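PDB 3NV9: malic enzyme from Entamoeba histolytica, which probably catalyses the NAD(P)-dependent oxidative decarboxylation of malate to pyruvate, as other malic enzymes do. Local coordinates for residues G197-T202 with V357-G362; E219-I225 with G294-S300. All blocks are in the same frame, centred on the assembly; numbering follows the deposited sequence.

Interaction 1 (G197-T202 with V357-G362); sequences GTASVT and VNNSVG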
loop_
_atom_site.group_PDB
_atom_site.type_symbol
_atom_site.label_atom_id
_atom_site.label_comp_id
_atom_site.label_asym_id
_atom_site.label_seq_id
_atom_site.Cartn_x
_atom_site.Cartn_y
_atom_site.Cartn_z
ATOM N N GLY A 197 -18.234 8.600 -8.761
ATOM C CA GLY A 197 -17.263 8.432 -9.826
ATOM C C GLY A 197 -17.902 8.105 -11.148
ATOM O O GLY A 197 -17.735 8.855 -12.120
ATOM N N THR A 198 -18.645 7.000 -11.185
ATOM C CA THR A 198 -19.407 6.596 -12.376
ATOM C C THR A 198 -20.417 7.643 -12.825
ATOM O O THR A 198 -20.590 7.871 -13.981
ATOM C CB THR A 198 -20.135 5.240 -12.132
ATOM O OG1 THR A 198 -19.160 4.219 -11.884
ATOM C CG2 THR A 198 -21.039 4.841 -13.341
ATOM N N ALA A 199 -21.154 8.224 -11.900
ATOM C CA ALA A 199 -22.146 9.224 -12.226
ATOM C C ALA A 199 -21.428 10.466 -12.731
ATOM O O ALA A 199 -21.877 11.069 -13.677
ATOM C CB ALA A 199 -22.980 9.537 -11.029
ATOM N N SER A 200 -20.279 10.817 -12.172
ATOM C CA SER A 200 -19.509 11.943 -12.787
ATOM C C SER A 200 -19.275 11.819 -14.318
ATOM O O SER A 200 -19.603 12.720 -15.080
ATOM C CB SER A 200 -18.184 12.151 -12.062
ATOM O OG SER A 200 -17.566 13.319 -12.506
ATOM N N VAL A 201 -18.703 10.713 -14.769
ATOM C CA VAL A 201 -18.383 10.579 -16.209
ATOM C C VAL A 201 -19.641 10.312 -17.011
ATOM O O VAL A 201 -19.702 10.640 -18.210
ATOM C CB VAL A 201 -17.381 9.436 -16.476
ATOM C CG1 VAL A 201 -16.061 9.765 -15.786
ATOM C CG2 VAL A 201 -17.910 8.086 -15.911
ATOM N N THR A 202 -20.645 9.698 -16.372
ATOM C CA THR A 202 -21.900 9.468 -17.109
ATOM C C THR A 202 -22.574 10.793 -17.502
ATOM O O THR A 202 -22.956 10.979 -18.650
ATOM C CB THR A 202 -22.923 8.564 -16.392
ATOM O OG1 THR A 202 -22.287 7.385 -15.912
ATOM C CG2 THR A 202 -23.986 8.162 -17.382
ATOM N N VAL A 357 -17.297 5.436 -21.443
ATOM C CA VAL A 357 -17.894 6.130 -20.350
ATOM C C VAL A 357 -17.620 5.246 -19.153
ATOM O O VAL A 357 -18.359 4.245 -18.915
ATOM C CB VAL A 357 -19.371 6.298 -20.637
ATOM C CG1 VAL A 357 -20.158 6.721 -19.375
ATOM C CG2 VAL A 357 -19.543 7.311 -21.761
ATOM N N ASN A 358 -16.536 5.574 -18.436
ATOM C CA ASN A 358 -15.990 4.748 -17.349
ATOM C C ASN A 358 -15.374 5.716 -16.318
ATOM O O ASN A 358 -14.737 6.730 -16.730
ATOM C CB ASN A 358 -14.891 3.805 -17.899
ATOM C CG ASN A 358 -14.453 2.732 -16.896
ATOM O OD1 ASN A 358 -13.772 3.010 -15.859
ATOM N ND2 ASN A 358 -14.854 1.470 -17.189
ATOM N N ASN A 359 -15.537 5.425 -15.023
ATOM C CA ASN A 359 -14.970 6.283 -13.993
ATOM C C ASN A 359 -13.435 6.605 -14.065
ATOM O O ASN A 359 -13.006 7.566 -13.456
ATOM C CB ASN A 359 -15.378 5.837 -12.584
ATOM C CG ASN A 359 -15.031 4.364 -12.268
ATOM O OD1 ASN A 359 -13.948 3.905 -12.564
ATOM N ND2 ASN A 359 -15.971 3.641 -11.599
ATOM N N SER A 360 -12.648 5.777 -14.770
ATOM C CA SER A 360 -11.227 5.968 -14.916
ATOM C C SER A 360 -10.919 7.327 -15.528
ATOM O O SER A 360 -9.826 7.845 -15.429
ATOM C CB SER A 360 -10.637 4.875 -15.828
ATOM O OG SER A 360 -11.217 4.908 -17.137
ATOM N N VAL A 361 -11.920 7.906 -16.141
ATOM C CA VAL A 361 -11.811 9.204 -16.749
ATOM C C VAL A 361 -12.362 10.369 -15.843
ATOM O O VAL A 361 -12.419 11.545 -16.255
ATOM C CB VAL A 361 -12.324 9.024 -18.226
ATOM C CG1 VAL A 361 -13.584 9.656 -18.519
ATOM C CG2 VAL A 361 -11.206 9.254 -19.222
ATOM N N GLY A 362 -12.716 10.044 -14.595
ATOM C CA GLY A 362 -13.194 11.025 -13.607
ATOM C C GLY A 362 -12.518 10.849 -12.255
ATOM O O GLY A 362 -12.077 11.817 -11.647
HETATM O O HOH W 1 -17.639 3.584 -14.599
#
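Thr-198 O, on the helical turn facing Val-357 and Asn-359, takes two hydrogen bonds from Thr-202. Thr-202 OG1 lies 2.6 Å from Thr-198 O, above the carbonyl plane. The backbone N of Thr-202 reaches the same oxygen from the opposite face. The hydroxyl is thus held against its own helix. Val-357 CG1 packs nearby, 4.0 Å from Thr-202 CA. A water joins the segments at Thr-198. It accepts from Asn-359 N at 2.8 Å and lies 3.2 Å from Thr-198 OG1. The side chain of Asn-359 folds back over its own backbone, with CG between N and the carbonyl carbon (chi1 55°). Asn-359 CB rests 3.7 Å from Gly-197 C, and this torsion brings ND2 beside Thr-198 OG1. Val-201 supplies most of the apolar contact. Both its methyls touch the peptide group of Asn-358, with Val-201 CG1 3.4 Å from Asn-358 O. The same CG1 is 3.7 Å from Val-361 CG1 and also meets Gly-362, the N-cap of helix 363-372. Asn-358 starts off away from helix 193-213, and its OD1 accepts from Ser-360 N in an Asx turn and bonds to Tyr-65 OH of the second subunit. A glycerol beside Asn-359 may mark a pocket. Helix 193-213 lies between this loop and helix 229-240, which touches Thr-198 and Thr-202, while Leu-390 of helix 380-396 packs on both Val-201 and Val-361.

Interaction 2 (E219-I225 with G294-S300); sequences ECRMVFI and GADVLIS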
loop_
_atom_site.group_PDB
_atom_site.type_symbol
_atom_site.label_atom_id
_atom_site.label_comp_id
_atom_site.label_asym_id
_atom_site.label_seq_id
_atom_site.Cartn_x
_atom_site.Cartn_y
_atom_site.Cartn_z
ATOM N N GLU A 219 -35.604 18.758 -21.219
ATOM C CA GLU A 219 -36.658 18.414 -22.163
ATOM C C GLU A 219 -36.531 16.974 -22.703
ATOM O O GLU A 219 -37.336 16.565 -23.566
ATOM C CB GLU A 219 -36.767 19.465 -23.292
ATOM C CG GLU A 219 -37.159 20.946 -22.777
ATOM C CD GLU A 219 -38.555 21.036 -22.023
ATOM O OE1 GLU A 219 -39.586 20.568 -22.600
ATOM O OE2 GLU A 219 -38.622 21.582 -20.863
ATOM N N CYS A 220 -35.557 16.211 -22.172
ATOM C CA CYS A 220 -35.351 14.781 -22.522
ATOM C C CYS A 220 -36.031 13.706 -21.666
ATOM O O CYS A 220 -35.921 13.695 -20.451
ATOM C CB CYS A 220 -33.879 14.449 -22.588
ATOM S SG CYS A 220 -33.032 15.338 -23.872
ATOM N N ARG A 221 -36.691 12.764 -22.318
ATOM C CA ARG A 221 -37.163 11.623 -21.595
ATOM C C ARG A 221 -36.001 10.627 -21.424
ATOM O O ARG A 221 -35.386 10.157 -22.393
ATOM C CB ARG A 221 -38.370 10.991 -22.324
ATOM C CG ARG A 221 -39.694 11.833 -22.309
ATOM C CD ARG A 221 -40.892 10.943 -22.831
ATOM N NE ARG A 221 -41.005 9.787 -21.945
ATOM C CZ ARG A 221 -40.727 8.524 -22.276
ATOM N NH1 ARG A 221 -40.368 8.178 -23.510
ATOM N NH2 ARG A 221 -40.789 7.596 -21.341
ATOM N N MET A 222 -35.726 10.284 -20.183
ATOM C CA MET A 222 -34.621 9.381 -19.889
ATOM C C MET A 222 -35.089 8.106 -19.177
ATOM O O MET A 222 -35.770 8.206 -18.141
ATOM C CB MET A 222 -33.595 10.125 -19.054
ATOM C CG MET A 222 -33.050 11.356 -19.785
ATOM S SD MET A 222 -31.788 12.057 -18.751
ATOM C CE MET A 222 -31.580 13.702 -19.521
ATOM N N VAL A 223 -34.743 6.936 -19.742
ATOM C CA VAL A 223 -35.010 5.631 -19.102
ATOM C C VAL A 223 -33.719 4.970 -18.525
ATOM O O VAL A 223 -32.781 4.707 -19.277
ATOM C CB VAL A 223 -35.651 4.633 -20.078
ATOM C CG1 VAL A 223 -35.955 3.259 -19.367
ATOM C CG2 VAL A 223 -36.909 5.223 -20.707
ATOM N N PHE A 224 -33.709 4.681 -17.219
ATOM C CA PHE A 224 -32.612 4.009 -16.559
ATOM C C PHE A 224 -32.861 2.510 -16.284
ATOM O O PHE A 224 -33.778 2.178 -15.548
ATOM C CB PHE A 224 -32.283 4.716 -15.263
ATOM C CG PHE A 224 -31.760 6.111 -15.459
ATOM C CD1 PHE A 224 -32.632 7.165 -15.754
ATOM C CD2 PHE A 224 -30.396 6.393 -15.300
ATOM C CE1 PHE A 224 -32.139 8.507 -15.917
ATOM C CE2 PHE A 224 -29.886 7.715 -15.442
ATOM C CZ PHE A 224 -30.752 8.772 -15.779
ATOM N N ILE A 225 -32.076 1.626 -16.913
ATOM C CA ILE A 225 -32.250 0.166 -16.748
ATOM C C ILE A 225 -31.290 -0.283 -15.646
ATOM O O ILE A 225 -30.039 -0.307 -15.856
ATOM C CB ILE A 225 -31.932 -0.666 -18.020
ATOM C CG1 ILE A 225 -32.546 -0.075 -19.303
ATOM C CG2 ILE A 225 -32.258 -2.182 -17.823
ATOM C CD1 ILE A 225 -33.998 -0.039 -19.378
ATOM N N GLY A 294 -40.411 6.535 -27.874
ATOM C CA GLY A 294 -40.170 7.971 -27.801
ATOM C C GLY A 294 -39.077 8.488 -26.869
ATOM O O GLY A 294 -38.883 9.701 -26.764
ATOM N N ALA A 295 -38.370 7.601 -26.168
ATOM C CA ALA A 295 -37.342 8.067 -25.235
ATOM C C ALA A 295 -36.149 8.673 -25.963
ATOM O O ALA A 295 -35.862 8.355 -27.153
ATOM C CB ALA A 295 -36.895 6.970 -24.216
ATOM N N ASP A 296 -35.453 9.544 -25.237
ATOM C CA ASP A 296 -34.277 10.219 -25.765
ATOM C C ASP A 296 -32.969 9.542 -25.363
ATOM O O ASP A 296 -32.034 9.435 -26.156
ATOM C CB ASP A 296 -34.311 11.710 -25.326
ATOM C CG ASP A 296 -35.584 12.435 -25.853
ATOM O OD1 ASP A 296 -36.558 12.652 -25.099
ATOM O OD2 ASP A 296 -35.611 12.743 -27.040
ATOM N N VAL A 297 -32.931 9.127 -24.112
ATOM C CA VAL A 297 -31.758 8.647 -23.432
ATOM C C VAL A 297 -32.152 7.324 -22.743
ATOM O O VAL A 297 -33.240 7.199 -22.156
ATOM C CB VAL A 297 -31.253 9.716 -22.391
ATOM C CG1 VAL A 297 -30.079 9.219 -21.538
ATOM C CG2 VAL A 297 -30.888 11.041 -23.098
ATOM N N LEU A 298 -31.259 6.340 -22.848
ATOM C CA LEU A 298 -31.411 5.032 -22.242
ATOM C C LEU A 298 -30.061 4.766 -21.648
ATOM O O LEU A 298 -29.026 4.807 -22.378
ATOM C CB LEU A 298 -31.720 3.974 -23.313
ATOM C CG LEU A 298 -31.770 2.476 -22.933
ATOM C CD1 LEU A 298 -32.476 2.313 -21.619
ATOM C CD2 LEU A 298 -32.469 1.609 -24.038
ATOM N N ILE A 299 -30.061 4.512 -20.342
ATOM C CA ILE A 299 -28.819 4.338 -19.601
ATOM C C ILE A 299 -28.898 3.054 -18.759
ATOM O O ILE A 299 -29.795 2.944 -17.879
ATOM C CB ILE A 299 -28.519 5.577 -18.684
ATOM C CG1 ILE A 299 -28.299 6.855 -19.499
ATOM C CG2 ILE A 299 -27.332 5.336 -17.827
ATOM C CD1 ILE A 299 -27.890 8.088 -18.610
ATOM N N SER A 300 -28.004 2.107 -19.043
ATOM C CA SER A 300 -27.858 0.879 -18.250
ATOM C C SER A 300 -26.433 0.622 -17.733
ATOM O O SER A 300 -25.457 0.791 -18.479
ATOM C CB SER A 300 -28.296 -0.346 -19.065
ATOM O OG SER A 300 -28.267 -1.520 -18.247
#
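Cys-220 begins the contact, its CB 3.9 Å from Asp-296 CB. At Arg-221 the bonding starts. Arg-221 N donates to Asp-296 OD1 at 2.8 Å, on the carboxylate's anti lone pair. The other oxygen of Asp-296 forms a salt bridge with Lys-215. Arg-221 O is gripped by two consecutive N-H groups, Asp-296 N at 2.9 Å and Val-297 N at 3.2 Å, both in its carbonyl plane. The Arg-221 side chain bends at chi3 (60°), which lets NH1 lie along Gly-294 and Ala-295, while NH2 bonds to Ala-291 O. Met-222 and Val-297 run side by side, with Met-222 CG against Val-297 CB. Val-223 carries the parallel ladder: its N donates to Val-297 O in a nearly straight bond (170°), and its O accepts from Ile-299 N. Its CG2 meets the methyl of Ala-295. The ring of Phe-224 lies beside Ile-299 and points the same way, with CE2 3.8 Å from Ile-299 CD1. Ile-225 N closes the ladder on Ile-299 O at 2.8 Å. On the face shared with Val-223, Ile-225 CG1 packs tightly on Leu-298 CD1, at 3.3 Å. Strand 248-252 flanks 222-225 on its other edge. Two central parallel strands pair here, one of them leading into helix 229-240, as expected of the Rossmann fold of an NAD-binding domain.

In the fold
Both interactions are buried and lie in the NAD-binding domain, with centres 18 Å apart. Interaction 1 is near the centre of the chain and within reach of the second subunit. Interaction 2 is farther out, and no other chain touches it; its starting ends reach the surface at Glu-219 and Gly-294. Their chemistry differs accordingly. Helix and loop meet in interaction 1 through methyl packing and a bridging water, whereas interaction 2 is built on a regular backbone ladder with apolar pairs on both faces. Helix 193-213 connects them: it carries residues 197-202 and also packs on Val-297 and Ile-299, on the face of the sheet that holds Met-222 and Phe-224, where Thr-202 CG2 lies 4.1 Å from Ile-299 CD1.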